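Local coordinates for structural protein ORF273 (Acidianus two-tailed virus, PDB 4ART), which is a structural protein of the virion, an acid- and heat-stable molecule with a fold first described for it, whose precise role is not established, at residues A32-R44 / V249-I261. Numbering follows the deposited sequence.
Sequences ADIVENEIEKEIR and VCYEWKARWFNKI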
loop_
_atom_site.group_PDB
_atom_site.type_symbol
_atom_site.label_atom_id
_atom_site.label_comp_id
_atom_site.label_asym_id
_atom_site.label_seq_id
_atom_site.Cartn_x
_atom_site.Cartn_y
_atom_site.Cartn_z
ATOM N N ALA A 32 -15.357 -15.095 11.435
ATOM C CA ALA A 32 -15.361 -15.163 9.972
ATOM C C ALA A 32 -16.796 -15.079 9.417
ATOM O O ALA A 32 -17.018 -14.365 8.450
ATOM C CB ALA A 32 -14.675 -16.425 9.506
ATOM N N ASP A 33 -17.781 -15.748 10.072
ATOM C CA ASP A 33 -19.187 -15.645 9.667
ATOM C C ASP A 33 -19.740 -14.222 9.903
ATOM O O ASP A 33 -20.522 -13.732 9.080
ATOM C CB ASP A 33 -20.042 -16.714 10.338
ATOM C CG ASP A 33 -19.689 -18.131 9.898
ATOM O OD1 ASP A 33 -19.062 -18.288 8.810
ATOM O OD2 ASP A 33 -20.018 -19.085 10.641
ATOM N N ILE A 34 -19.298 -13.545 10.996
ATOM C CA ILE A 34 -19.684 -12.153 11.285
ATOM C C ILE A 34 -19.198 -11.252 10.123
ATOM O O ILE A 34 -19.979 -10.466 9.596
ATOM C CB ILE A 34 -19.197 -11.669 12.694
ATOM C CG1 ILE A 34 -19.999 -12.369 13.839
ATOM C CG2 ILE A 34 -19.272 -10.126 12.830
ATOM C CD1 ILE A 34 -19.253 -12.406 15.210
ATOM N N VAL A 35 -17.928 -11.417 9.694
ATOM C CA VAL A 35 -17.340 -10.630 8.588
ATOM C C VAL A 35 -18.078 -10.953 7.289
ATOM O O VAL A 35 -18.578 -10.048 6.650
ATOM C CB VAL A 35 -15.789 -10.791 8.471
ATOM C CG1 VAL A 35 -15.256 -10.193 7.160
ATOM C CG2 VAL A 35 -15.081 -10.166 9.666
ATOM N N GLU A 36 -18.215 -12.246 6.950
ATOM C CA GLU A 36 -18.938 -12.694 5.758
ATOM C C GLU A 36 -20.350 -12.124 5.661
ATOM O O GLU A 36 -20.730 -11.667 4.588
ATOM C CB GLU A 36 -18.980 -14.216 5.702
ATOM C CG GLU A 36 -19.783 -14.786 4.546
ATOM C CD GLU A 36 -21.068 -15.488 4.938
ATOM O OE1 GLU A 36 -21.053 -16.289 5.901
ATOM O OE2 GLU A 36 -22.086 -15.272 4.240
ATOM N N ASN A 37 -21.123 -12.166 6.769
ATOM C CA ASN A 37 -22.497 -11.687 6.820
ATOM C C ASN A 37 -22.589 -10.219 6.523
ATOM O O ASN A 37 -23.527 -9.787 5.863
ATOM C CB ASN A 37 -23.155 -11.990 8.155
ATOM C CG ASN A 37 -23.753 -13.375 8.235
ATOM O OD1 ASN A 37 -24.427 -13.848 7.309
ATOM N ND2 ASN A 37 -23.563 -14.044 9.365
ATOM N N GLU A 38 -21.598 -9.459 7.003
ATOM C CA GLU A 38 -21.518 -8.035 6.788
ATOM C C GLU A 38 -21.131 -7.711 5.329
ATOM O O GLU A 38 -21.822 -6.916 4.717
ATOM C CB GLU A 38 -20.574 -7.394 7.823
ATOM C CG GLU A 38 -20.569 -5.866 7.839
ATOM C CD GLU A 38 -21.890 -5.120 7.962
ATOM O OE1 GLU A 38 -22.854 -5.659 8.555
ATOM O OE2 GLU A 38 -21.944 -3.967 7.481
ATOM N N ILE A 39 -20.063 -8.337 4.760
ATOM C CA ILE A 39 -19.675 -8.099 3.349
ATOM C C ILE A 39 -20.882 -8.413 2.439
ATOM O O ILE A 39 -21.203 -7.625 1.558
ATOM C CB ILE A 39 -18.411 -8.900 2.884
ATOM C CG1 ILE A 39 -17.238 -8.915 3.914
ATOM C CG2 ILE A 39 -17.950 -8.478 1.480
ATOM C CD1 ILE A 39 -16.594 -7.591 4.290
ATOM N N GLU A 40 -21.548 -9.559 2.681
ATOM C CA GLU A 40 -22.727 -10.004 1.944
ATOM C C GLU A 40 -23.823 -8.922 1.977
ATOM O O GLU A 40 -24.271 -8.495 0.908
ATOM C CB GLU A 40 -23.235 -11.320 2.536
ATOM C CG GLU A 40 -24.253 -12.048 1.692
ATOM C CD GLU A 40 -24.808 -13.226 2.460
ATOM O OE1 GLU A 40 -25.689 -13.005 3.325
ATOM O OE2 GLU A 40 -24.327 -14.361 2.233
ATOM N N LYS A 41 -24.189 -8.440 3.204
ATOM C CA LYS A 41 -25.192 -7.391 3.472
ATOM C C LYS A 41 -24.863 -6.129 2.684
ATOM O O LYS A 41 -25.753 -5.544 2.077
ATOM C CB LYS A 41 -25.250 -7.076 4.979
ATOM C CG LYS A 41 -26.438 -6.228 5.405
ATOM C CD LYS A 41 -26.260 -5.649 6.805
ATOM C CE LYS A 41 -25.688 -4.245 6.782
ATOM N NZ LYS A 41 -25.614 -3.647 8.140
ATOM N N GLU A 42 -23.576 -5.743 2.676
ATOM C CA GLU A 42 -23.052 -4.581 1.950
ATOM C C GLU A 42 -23.146 -4.747 0.438
ATOM O O GLU A 42 -23.505 -3.791 -0.243
ATOM C CB GLU A 42 -21.612 -4.266 2.373
ATOM C CG GLU A 42 -21.511 -3.763 3.806
ATOM C CD GLU A 42 -20.787 -2.448 4.036
ATOM O OE1 GLU A 42 -20.142 -1.928 3.096
ATOM O OE2 GLU A 42 -20.815 -1.969 5.192
ATOM N N ILE A 43 -22.858 -5.951 -0.092
ATOM C CA ILE A 43 -22.950 -6.214 -1.532
ATOM C C ILE A 43 -24.389 -6.055 -2.060
ATOM O O ILE A 43 -24.602 -5.246 -2.963
ATOM C CB ILE A 43 -22.256 -7.537 -1.960
ATOM C CG1 ILE A 43 -20.725 -7.418 -1.783
ATOM C CG2 ILE A 43 -22.612 -7.920 -3.404
ATOM C CD1 ILE A 43 -19.952 -8.771 -1.754
ATOM N N ARG A 44 -25.369 -6.744 -1.429
ATOM C CA ARG A 44 -26.791 -6.714 -1.806
ATOM C C ARG A 44 -27.423 -5.299 -1.845
ATOM O O ARG A 44 -28.454 -5.120 -2.493
ATOM C CB ARG A 44 -27.632 -7.708 -0.973
ATOM C CG ARG A 44 -26.913 -9.020 -0.625
ATOM C CD ARG A 44 -27.779 -10.259 -0.603
ATOM N NE ARG A 44 -28.946 -10.133 0.268
ATOM C CZ ARG A 44 -30.129 -10.679 0.008
ATOM N NH1 ARG A 44 -30.301 -11.420 -1.078
ATOM N NH2 ARG A 44 -31.144 -10.507 0.846
ATOM N N VAL A 249 -10.750 -18.503 6.362
ATOM C CA VAL A 249 -12.091 -18.977 5.923
ATOM C C VAL A 249 -12.422 -18.368 4.563
ATOM O O VAL A 249 -12.256 -17.158 4.386
ATOM C CB VAL A 249 -13.234 -18.782 6.971
ATOM C CG1 VAL A 249 -14.548 -19.396 6.506
ATOM C CG2 VAL A 249 -12.845 -19.338 8.326
ATOM N N CYS A 250 -12.869 -19.217 3.605
ATOM C CA CYS A 250 -13.154 -18.816 2.232
ATOM C C CYS A 250 -14.575 -19.082 1.783
ATOM O O CYS A 250 -15.264 -19.930 2.338
ATOM C CB CYS A 250 -12.124 -19.368 1.250
ATOM S SG CYS A 250 -10.414 -18.990 1.681
ATOM N N TYR A 251 -15.043 -18.265 0.835
ATOM C CA TYR A 251 -16.409 -18.264 0.321
ATOM C C TYR A 251 -16.440 -17.899 -1.158
ATOM O O TYR A 251 -15.570 -17.167 -1.643
ATOM C CB TYR A 251 -17.248 -17.202 1.056
ATOM C CG TYR A 251 -17.184 -17.235 2.567
ATOM C CD1 TYR A 251 -16.176 -16.557 3.261
ATOM C CD2 TYR A 251 -18.168 -17.887 3.312
ATOM C CE1 TYR A 251 -16.149 -16.535 4.653
ATOM C CE2 TYR A 251 -18.123 -17.911 4.702
ATOM C CZ TYR A 251 -17.137 -17.197 5.367
ATOM O OH TYR A 251 -17.137 -17.192 6.737
ATOM N N GLU A 252 -17.441 -18.425 -1.878
ATOM C CA GLU A 252 -17.657 -18.102 -3.285
ATOM C C GLU A 252 -19.000 -17.408 -3.410
ATOM O O GLU A 252 -19.947 -17.799 -2.723
ATOM C CB GLU A 252 -17.574 -19.339 -4.183
ATOM C CG GLU A 252 -18.594 -20.418 -3.870
ATOM C CD GLU A 252 -18.704 -21.543 -4.880
ATOM O OE1 GLU A 252 -18.018 -21.487 -5.928
ATOM O OE2 GLU A 252 -19.494 -22.480 -4.621
ATOM N N TRP A 253 -19.073 -16.355 -4.236
ATOM C CA TRP A 253 -20.317 -15.634 -4.483
ATOM C C TRP A 253 -21.097 -16.427 -5.510
ATOM O O TRP A 253 -20.619 -16.625 -6.632
ATOM C CB TRP A 253 -20.048 -14.224 -4.993
ATOM C CG TRP A 253 -21.281 -13.378 -5.083
ATOM C CD1 TRP A 253 -22.000 -13.090 -6.207
ATOM C CD2 TRP A 253 -21.954 -12.730 -3.996
ATOM N NE1 TRP A 253 -23.063 -12.274 -5.892
ATOM C CE2 TRP A 253 -23.063 -12.043 -4.541
ATOM C CE3 TRP A 253 -21.729 -12.665 -2.609
ATOM C CZ2 TRP A 253 -23.941 -11.293 -3.748
ATOM C CZ3 TRP A 253 -22.604 -11.934 -1.822
ATOM C CH2 TRP A 253 -23.698 -11.259 -2.389
ATOM N N LYS A 254 -22.258 -16.944 -5.106
ATOM C CA LYS A 254 -23.078 -17.749 -5.991
ATOM C C LYS A 254 -24.541 -17.479 -5.732
ATOM O O LYS A 254 -25.062 -17.850 -4.671
ATOM C CB LYS A 254 -22.745 -19.250 -5.855
ATOM C CG LYS A 254 -23.198 -20.099 -7.049
ATOM C CD LYS A 254 -22.627 -21.520 -7.011
ATOM C CE LYS A 254 -23.650 -22.558 -6.615
ATOM N NZ LYS A 254 -23.032 -23.898 -6.431
ATOM N N ALA A 255 -25.197 -16.817 -6.717
ATOM C CA ALA A 255 -26.618 -16.455 -6.724
ATOM C C ALA A 255 -27.038 -15.571 -5.536
ATOM O O ALA A 255 -27.801 -16.013 -4.667
ATOM C CB ALA A 255 -27.492 -17.705 -6.820
ATOM N N ARG A 256 -26.533 -14.314 -5.513
ATOM C CA ARG A 256 -26.811 -13.277 -4.505
ATOM C C ARG A 256 -26.437 -13.589 -3.022
ATOM O O ARG A 256 -26.857 -12.858 -2.121
ATOM C CB ARG A 256 -28.200 -12.596 -4.692
ATOM C CG ARG A 256 -29.414 -13.338 -4.096
ATOM C CD ARG A 256 -30.759 -12.681 -4.391
ATOM N NE ARG A 256 -31.834 -13.675 -4.396
ATOM C CZ ARG A 256 -32.613 -13.965 -3.357
ATOM N NH1 ARG A 256 -32.479 -13.306 -2.213
ATOM N NH2 ARG A 256 -33.540 -14.907 -3.457
ATOM N N TRP A 257 -25.589 -14.620 -2.784
ATOM C CA TRP A 257 -25.132 -15.002 -1.440
ATOM C C TRP A 257 -23.710 -15.556 -1.462
ATOM O O TRP A 257 -23.281 -16.118 -2.477
ATOM C CB TRP A 257 -26.025 -16.119 -0.845
ATOM C CG TRP A 257 -27.493 -15.840 -0.789
ATOM C CD1 TRP A 257 -28.465 -16.403 -1.566
ATOM C CD2 TRP A 257 -28.166 -14.979 0.139
ATOM N NE1 TRP A 257 -29.703 -15.932 -1.191
ATOM C CE2 TRP A 257 -29.548 -15.048 -0.151
ATOM C CE3 TRP A 257 -27.735 -14.145 1.186
ATOM C CZ2 TRP A 257 -30.503 -14.313 0.570
ATOM C CZ3 TRP A 257 -28.678 -13.412 1.894
ATOM C CH2 TRP A 257 -30.045 -13.516 1.599
ATOM N N PHE A 258 -23.015 -15.489 -0.310
ATOM C CA PHE A 258 -21.717 -16.150 -0.152
ATOM C C PHE A 258 -21.998 -17.559 0.304
ATOM O O PHE A 258 -22.880 -17.774 1.139
ATOM C CB PHE A 258 -20.829 -15.463 0.891
ATOM C CG PHE A 258 -20.073 -14.275 0.369
ATOM C CD1 PHE A 258 -19.148 -14.416 -0.659
ATOM C CD2 PHE A 258 -20.269 -13.017 0.918
ATOM C CE1 PHE A 258 -18.455 -13.305 -1.153
ATOM C CE2 PHE A 258 -19.576 -11.912 0.429
ATOM C CZ PHE A 258 -18.669 -12.060 -0.598
ATOM N N ASN A 259 -21.273 -18.523 -0.263
ATOM C CA ASN A 259 -21.359 -19.948 0.067
ATOM C C ASN A 259 -19.937 -20.412 0.427
ATOM O O ASN A 259 -18.982 -20.081 -0.288
ATOM C CB ASN A 259 -21.939 -20.751 -1.115
ATOM C CG ASN A 259 -21.690 -22.242 -1.043
ATOM O OD1 ASN A 259 -22.066 -22.925 -0.075
ATOM N ND2 ASN A 259 -21.031 -22.778 -2.067
ATOM N N LYS A 260 -19.806 -21.171 1.537
ATOM C CA LYS A 260 -18.538 -21.694 2.054
ATOM C C LYS A 260 -17.806 -22.461 0.961
ATOM O O LYS A 260 -18.438 -23.107 0.129
ATOM C CB LYS A 260 -18.793 -22.686 3.206
ATOM C CG LYS A 260 -19.201 -22.096 4.554
ATOM C CD LYS A 260 -19.961 -23.178 5.380
ATOM C CE LYS A 260 -20.189 -22.878 6.852
ATOM N NZ LYS A 260 -20.906 -21.593 7.074
ATOM N N ILE A 261 -16.484 -22.375 0.950
ATOM C CA ILE A 261 -15.658 -23.129 0.018
ATOM C C ILE A 261 -14.296 -23.393 0.694
ATOM O O ILE A 261 -13.864 -22.586 1.527
ATOM C CB ILE A 261 -15.555 -22.429 -1.391
ATOM C CG1 ILE A 261 -15.053 -23.409 -2.486
ATOM C CG2 ILE A 261 -14.760 -21.133 -1.361
ATOM C CD1 ILE A 261 -14.806 -22.784 -3.927
HETATM O O HOH W 1 -17.618 -20.779 7.275
#
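E40 reaches across to the backbone of F258, whose N-H meets E40 OE2 from the anti side at 3.1 Å in a nearly straight bond (166°). E40 CG lies anti to its own backbone N (chi1 -167°) and the chain runs on extended, which carries the carboxylate to the edge of the W257 indole, E40 OE1 standing 3.2 Å from W257 CE3. One turn on, the R44 guanidinium lies flat over a face of W257, centres 3.8 Å apart, an off-centre cation-pi stack. Helix 23-44 packs lengthwise here on the hairpin of strands 247-253 and 258-261, at one edge of the seven-stranded mixed sheet; segment 32-44 runs at 28° to 249-253. At the other end the Y251 hydroxyl donates to the anti lone pair of D33 OD1 (3.0 Å), while E36 CG sits over the Y251 ring face, 3.6 Å from its centroid. The F258 ring is wedged against the helix: I39 CG2 and E40 CB come to its edge, I43 CD1 touches F258 CZ at 3.7 Å, and I43 CG2 packs on W253 CZ2. W253 CE3 lies over the centre of one F258 face, and L155 of strand 154-161 touches Y251 and F258. A water joins D33 OD1 to K260 NZ, weakly on the lysine side.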